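Local coordinates for nuclear import protein MOG1 (Saccharomyces cerevisiae, PDB 1JHS) that interacts with the Ran-family GTPase GSP1 and takes part in nuclear protein import and poly(A)+ mRNA export, at residues V146-T149 / K150-S154; Y169-L172 / Q173-R177. The protein carries 1 engineered substitution. All coordinates share one frame; numbering follows the deposited sequence.

In the fold
Interaction 1 (146-149 with 150-154) comes first along the chain and closes before interaction 2 (169-172 with 173-177) opens. It lies where strand 138-147 of the seven-stranded antiparallel sheet gives way to helix 150-157; interaction 2 runs within the next helix, 163-178. Their centres are about 21 Å apart and their nearest atoms about 7 Å. Interaction 1 is at the surface, its centre about 17 Å from the centre of the chain; that of interaction 2, which is buried, is about 9 Å from it. Helix 163-178 is thus joined to the strand and its capped helix twice: by the Arg-164 salt bridge to Glu-152, and inside by Leu-171 on Ile-144, Met-175 on Ile-142 and Leu-172 on both.

Interaction 1 (V146-T149 / K150-S154); sequences VPLT and KEEAS
Thr-149 and Glu-152 form a capping box that starts helix 150-157 two residues after strand 138-147. Both halves are nearly straight. Glu-152 N donates to Thr-149 OG1 at 3.0 Å with an N-H...O angle of 166°. Thr-149 N returns a bond to Glu-152 OE1 at 2.9 Å, meeting the anti side of that oxygen, 28° out of the carboxylate plane. A chi1 of 62° sets Thr-149 OG1 between its own backbone N and carbonyl carbon, where Glu-152 N can reach it. Packing is tight here: Glu-152 CG passes 3.2 Å from Thr-149 OG1, and Glu-152 OE1 lies 3.4 Å from Leu-148 CA. Arg-164 adds a salt bridge to Glu-152 OE1 and also binds Pro-147 O, tying the cap to helix 163-178. With an alanine here in place of Glu-152, Thr-149 N would probably lose its side-chain acceptor, and Arg-164 the carboxylate it pairs with. Next to the box, buried Leu-148 sets CD1 4.0 Å from Ala-153 CA, a looser apolar contact. The solvent side is sparser still: the extended Lys-150 chain and the bent Glu-151 chain are exposed, and their ends lead off from the cap. The first helical turn closes where Ala-153 N donates to Thr-149 O at 2.9 Å.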
ATOM      1  N   VAL A 146      -4.291  -4.163   5.355  1.00  9.36           N
ATOM      2  CA  VAL A 146      -4.774  -4.002   6.711  1.00  9.41           C
ATOM      3  C   VAL A 146      -5.941  -4.966   6.985  1.00  9.52           C
ATOM      4  O   VAL A 146      -7.100  -4.658   6.692  1.00  9.04           O
ATOM      5  CB  VAL A 146      -5.270  -2.544   6.946  1.00  9.43           C
ATOM      6  CG1 VAL A 146      -5.445  -2.281   8.451  1.00  9.42           C
ATOM      7  CG2 VAL A 146      -4.294  -1.541   6.281  1.00  9.34           C
ATOM      8  N   PRO A 147      -5.643  -6.156   7.542  1.00  9.57           N
ATOM      9  CA  PRO A 147      -6.709  -7.128   7.838  1.00  9.84           C
ATOM     10  C   PRO A 147      -7.454  -6.547   9.038  1.00 10.16           C
ATOM     11  O   PRO A 147      -6.881  -6.443  10.128  1.00 10.64           O
ATOM     12  CB  PRO A 147      -5.941  -8.419   8.190  1.00  9.69           C
ATOM     13  CG  PRO A 147      -4.533  -8.200   7.508  1.00  9.65           C
ATOM     14  CD  PRO A 147      -4.301  -6.729   7.766  1.00  9.87           C
ATOM     15  N   LEU A 148      -8.729  -6.188   8.842  1.00 10.40           N
ATOM     16  CA  LEU A 148      -9.502  -5.552   9.912  1.00 11.18           C
ATOM     17  C   LEU A 148     -10.039  -6.487  10.986  1.00 11.96           C
ATOM     18  O   LEU A 148     -10.326  -7.650  10.723  1.00 11.68           O
ATOM     19  CB  LEU A 148     -10.702  -4.784   9.344  1.00 11.00           C
ATOM     20  CG  LEU A 148     -10.471  -3.735   8.253  1.00 10.80           C
ATOM     21  CD1 LEU A 148     -11.766  -2.984   7.964  1.00 11.00           C
ATOM     22  CD2 LEU A 148      -9.380  -2.766   8.724  1.00 10.93           C
ATOM     23  N   THR A 149     -10.205  -5.938  12.188  1.00 12.75           N
ATOM     24  CA  THR A 149     -10.745  -6.707  13.295  1.00 14.13           C
ATOM     25  C   THR A 149     -12.255  -6.690  13.053  1.00 15.08           C
ATOM     26  O   THR A 149     -12.744  -5.962  12.184  1.00 14.61           O
ATOM     27  CB  THR A 149     -10.474  -6.016  14.654  1.00 13.88           C
ATOM     28  OG1 THR A 149     -11.126  -4.739  14.667  1.00 13.30           O
ATOM     29  CG2 THR A 149      -8.986  -5.804  14.889  1.00 13.35           C
ATOM     30  N   LYS A 150     -12.994  -7.503  13.801  1.00 16.89           N
ATOM     31  CA  LYS A 150     -14.452  -7.520  13.667  1.00 18.57           C
ATOM     32  C   LYS A 150     -14.996  -6.114  13.949  1.00 19.24           C
ATOM     33  O   LYS A 150     -15.899  -5.621  13.265  1.00 19.32           O
ATOM     34  CB  LYS A 150     -15.045  -8.508  14.668  1.00 19.61           C
ATOM     35  CG  LYS A 150     -16.594  -8.520  14.742  1.00 21.51           C
ATOM     36  CD  LYS A 150     -17.051  -9.476  15.875  1.00 22.91           C
ATOM     37  CE  LYS A 150     -18.544  -9.826  15.816  1.00 23.63           C
ATOM     38  NZ  LYS A 150     -18.855 -10.818  16.926  1.00 24.94           N
ATOM     39  N   GLU A 151     -14.435  -5.471  14.962  1.00 20.16           N
ATOM     40  CA  GLU A 151     -14.868  -4.131  15.352  1.00 21.32           C
ATOM     41  C   GLU A 151     -14.626  -3.103  14.241  1.00 21.06           C
ATOM     42  O   GLU A 151     -15.505  -2.288  13.928  1.00 20.67           O
ATOM     43  CB  GLU A 151     -14.127  -3.704  16.616  1.00 23.01           C
ATOM     44  CG  GLU A 151     -14.474  -2.313  17.093  1.00 25.94           C
ATOM     45  CD  GLU A 151     -15.421  -2.332  18.281  1.00 27.77           C
ATOM     46  OE1 GLU A 151     -16.353  -3.183  18.289  1.00 29.59           O
ATOM     47  OE2 GLU A 151     -15.238  -1.498  19.206  1.00 29.52           O
ATOM     48  N   GLU A 152     -13.428  -3.131  13.655  1.00 20.46           N
ATOM     49  CA  GLU A 152     -13.092  -2.199  12.575  1.00 20.26           C
ATOM     50  C   GLU A 152     -13.943  -2.448  11.328  1.00 20.87           C
ATOM     51  O   GLU A 152     -14.292  -1.507  10.614  1.00 20.74           O
ATOM     52  CB  GLU A 152     -11.598  -2.315  12.218  1.00 19.02           C
ATOM     53  CG  GLU A 152     -10.640  -1.872  13.335  1.00 17.28           C
ATOM     54  CD  GLU A 152      -9.179  -2.276  13.048  1.00 16.58           C
ATOM     55  OE1 GLU A 152      -8.975  -3.304  12.354  1.00 15.50           O
ATOM     56  OE2 GLU A 152      -8.247  -1.587  13.535  1.00 15.43           O
ATOM     57  N   ALA A 153     -14.267  -3.709  11.050  1.00 21.86           N
ATOM     58  CA  ALA A 153     -15.073  -4.021   9.876  1.00 23.21           C
ATOM     59  C   ALA A 153     -16.480  -3.461  10.055  1.00 24.38           C
ATOM     60  O   ALA A 153     -17.090  -2.974   9.098  1.00 24.24           O
ATOM     61  CB  ALA A 153     -15.116  -5.531   9.642  1.00 23.10           C
ATOM     62  N   SER A 154     -16.983  -3.514  11.286  1.00 25.89           N
ATOM     63  CA  SER A 154     -18.310  -2.975  11.589  1.00 27.65           C
ATOM     64  C   SER A 154     -18.329  -1.472  11.353  1.00 28.68           C
ATOM     65  O   SER A 154     -19.270  -0.941  10.770  1.00 28.96           O
ATOM     66  CB  SER A 154     -18.692  -3.283  13.034  1.00 27.88           C
ATOM     67  OG  SER A 154     -18.917  -4.674  13.187  1.00 29.03           O
TER

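Interaction 2 (Y169-L172 / Q173-R177)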
ATOM      1  N   TYR A 169      -3.087   5.239   6.285  1.00  8.91           N
ATOM      2  CA  TYR A 169      -3.087   6.212   5.203  1.00  8.72           C
ATOM      3  C   TYR A 169      -2.006   7.255   5.434  1.00  8.54           C
ATOM      4  O   TYR A 169      -1.397   7.741   4.483  1.00  7.81           O
ATOM      5  CB  TYR A 169      -4.452   6.887   5.073  1.00  8.79           C
ATOM      6  CG  TYR A 169      -4.584   7.657   3.783  1.00  9.68           C
ATOM      7  CD1 TYR A 169      -4.532   7.004   2.548  1.00  9.77           C
ATOM      8  CD2 TYR A 169      -4.800   9.036   3.791  1.00 10.19           C
ATOM      9  CE1 TYR A 169      -4.712   7.716   1.348  1.00 10.41           C
ATOM     10  CE2 TYR A 169      -4.969   9.752   2.604  1.00 10.29           C
ATOM     11  CZ  TYR A 169      -4.932   9.082   1.394  1.00 10.50           C
ATOM     12  OH  TYR A 169      -5.139   9.790   0.231  1.00 10.42           O
ATOM     13  N   GLN A 170      -1.758   7.612   6.690  1.00  8.76           N
ATOM     14  CA  GLN A 170      -0.707   8.587   6.952  1.00  8.91           C
ATOM     15  C   GLN A 170       0.642   7.958   6.571  1.00  9.05           C
ATOM     16  O   GLN A 170       1.480   8.590   5.930  1.00  9.25           O
ATOM     17  CB  GLN A 170      -0.680   8.997   8.422  1.00  9.94           C
ATOM     18  CG  GLN A 170       0.364  10.064   8.684  1.00 11.00           C
ATOM     19  CD  GLN A 170       0.346  10.551  10.121  1.00 12.57           C
ATOM     20  OE1 GLN A 170      -0.678  10.429  10.821  1.00 13.35           O
ATOM     21  NE2 GLN A 170       1.468  11.117  10.569  1.00 12.14           N
ATOM     22  N   LEU A 171       0.837   6.698   6.946  1.00  9.02           N
ATOM     23  CA  LEU A 171       2.082   5.998   6.593  1.00  8.55           C
ATOM     24  C   LEU A 171       2.251   5.979   5.082  1.00  8.54           C
ATOM     25  O   LEU A 171       3.319   6.286   4.560  1.00  8.38           O
ATOM     26  CB  LEU A 171       2.053   4.556   7.123  1.00  8.70           C
ATOM     27  CG  LEU A 171       3.091   3.584   6.562  1.00  8.24           C
ATOM     28  CD1 LEU A 171       4.511   4.069   6.889  1.00  9.02           C
ATOM     29  CD2 LEU A 171       2.854   2.192   7.172  1.00  8.85           C
ATOM     30  N   LEU A 172       1.180   5.624   4.381  1.00  8.51           N
ATOM     31  CA  LEU A 172       1.212   5.541   2.916  1.00  8.02           C
ATOM     32  C   LEU A 172       1.662   6.871   2.313  1.00  8.48           C
ATOM     33  O   LEU A 172       2.536   6.913   1.434  1.00  8.66           O
ATOM     34  CB  LEU A 172      -0.170   5.171   2.383  1.00  7.83           C
ATOM     35  CG  LEU A 172      -0.241   4.943   0.857  1.00  7.50           C
ATOM     36  CD1 LEU A 172       0.458   3.614   0.480  1.00  8.00           C
ATOM     37  CD2 LEU A 172      -1.733   4.924   0.430  1.00  7.76           C
ATOM     38  N   GLN A 173       1.070   7.965   2.779  1.00  8.86           N
ATOM     39  CA  GLN A 173       1.439   9.269   2.263  1.00  9.25           C
ATOM     40  C   GLN A 173       2.884   9.630   2.604  1.00  9.31           C
ATOM     41  O   GLN A 173       3.587  10.229   1.785  1.00  8.72           O
ATOM     42  CB  GLN A 173       0.432  10.321   2.746  1.00 10.00           C
ATOM     43  CG  GLN A 173      -0.941  10.125   2.060  1.00 12.00           C
ATOM     44  CD  GLN A 173      -1.837  11.353   2.063  1.00 13.15           C
ATOM     45  OE1 GLN A 173      -2.046  11.984   3.114  1.00 14.31           O
ATOM     46  NE2 GLN A 173      -2.397  11.694   0.875  1.00 13.50           N
ATOM     47  N   GLU A 174       3.341   9.258   3.800  1.00  9.38           N
ATOM     48  CA  GLU A 174       4.741   9.539   4.174  1.00  9.64           C
ATOM     49  C   GLU A 174       5.708   8.742   3.288  1.00  9.60           C
ATOM     50  O   GLU A 174       6.770   9.243   2.928  1.00  9.69           O
ATOM     51  CB  GLU A 174       5.003   9.226   5.651  1.00 10.00           C
ATOM     52  CG  GLU A 174       4.191  10.119   6.617  1.00 10.05           C
ATOM     53  CD  GLU A 174       4.683  10.050   8.058  1.00 10.63           C
ATOM     54  OE1 GLU A 174       3.978  10.584   8.947  1.00 10.45           O
ATOM     55  OE2 GLU A 174       5.777   9.478   8.312  1.00 11.36           O
ATOM     56  N   MET A 175       5.347   7.501   2.949  1.00  9.83           N
ATOM     57  CA  MET A 175       6.188   6.693   2.069  1.00  9.82           C
ATOM     58  C   MET A 175       6.302   7.357   0.703  1.00 10.14           C
ATOM     59  O   MET A 175       7.377   7.357   0.073  1.00 10.72           O
ATOM     60  CB  MET A 175       5.595   5.290   1.899  1.00  9.67           C
ATOM     61  CG  MET A 175       5.641   4.456   3.193  1.00  9.34           C
ATOM     62  SD  MET A 175       5.184   2.748   2.830  1.00  9.96           S
ATOM     63  CE  MET A 175       6.660   2.170   1.921  1.00  8.96           C
ATOM     64  N   VAL A 176       5.201   7.940   0.245  1.00 10.26           N
ATOM     65  CA  VAL A 176       5.206   8.611  -1.053  1.00 10.69           C
ATOM     66  C   VAL A 176       6.038   9.882  -1.009  1.00 11.46           C
ATOM     67  O   VAL A 176       6.843  10.140  -1.913  1.00 11.40           O
ATOM     68  CB  VAL A 176       3.766   8.948  -1.484  1.00 10.24           C
ATOM     69  CG1 VAL A 176       3.760   9.919  -2.691  1.00 10.19           C
ATOM     70  CG2 VAL A 176       3.036   7.650  -1.823  1.00  9.75           C
ATOM     71  N   ARG A 177       5.847  10.676   0.042  1.00 11.97           N
ATOM     72  CA  ARG A 177       6.606  11.921   0.161  1.00 13.21           C
ATOM     73  C   ARG A 177       8.091  11.686   0.357  1.00 13.66           C
ATOM     74  O   ARG A 177       8.899  12.489  -0.105  1.00 13.69           O
ATOM     75  CB  ARG A 177       6.053  12.777   1.300  1.00 13.65           C
ATOM     76  CG  ARG A 177       4.751  13.452   0.871  1.00 15.39           C
ATOM     77  CD  ARG A 177       4.416  14.580   1.770  1.00 16.52           C
ATOM     78  NE  ARG A 177       3.508  15.532   1.134  1.00 18.28           N
ATOM     79  CZ  ARG A 177       2.349  15.206   0.616  1.00 17.83           C
ATOM     80  NH1 ARG A 177       1.985  13.936   0.654  1.00 19.49           N
ATOM     81  NH2 ARG A 177       1.530  16.143   0.128  1.00 17.89           N
TER
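Gln-173 lays its side chain over one face of the Tyr-169 ring. Its CG stands 4.2 Å from the ring centroid, 16° off the normal, a CH-pi contact, and beyond it the amide stacks on the ring with the two planes 28° apart; Gln-173 CD comes 3.6 Å from Tyr-169 CE2. The chi1 of -70° keeps Gln-173 CG beside its own backbone N, from where the chain runs back toward the preceding turn. One residue on, Gln-170 and Glu-174 run alongside each other in the same direction: Gln-170 NE2 donates to Glu-174 OE1 at 3.0 Å, nearly along the C-O axis, with the oxygen close to the amide plane. These are i to i+4 pairs of an alpha-helix, whose spacing is set by backbone bonds such as Gln-173 N to Tyr-169 O at 3.0 Å and Met-175 N to Leu-171 O at 2.9 Å. Another such pair is apolar, with Leu-171 CD1 3.9 Å from Met-175 CG. Farther out, Thr-105 OG1 bonds both Tyr-169 OH and Gln-173 NE2, fixing the polar ends of the stack, and Asp-96 takes a second bond with the hydroxyl. Gln-173 also rests on Asp-96 and Val-98 of strand 87-99.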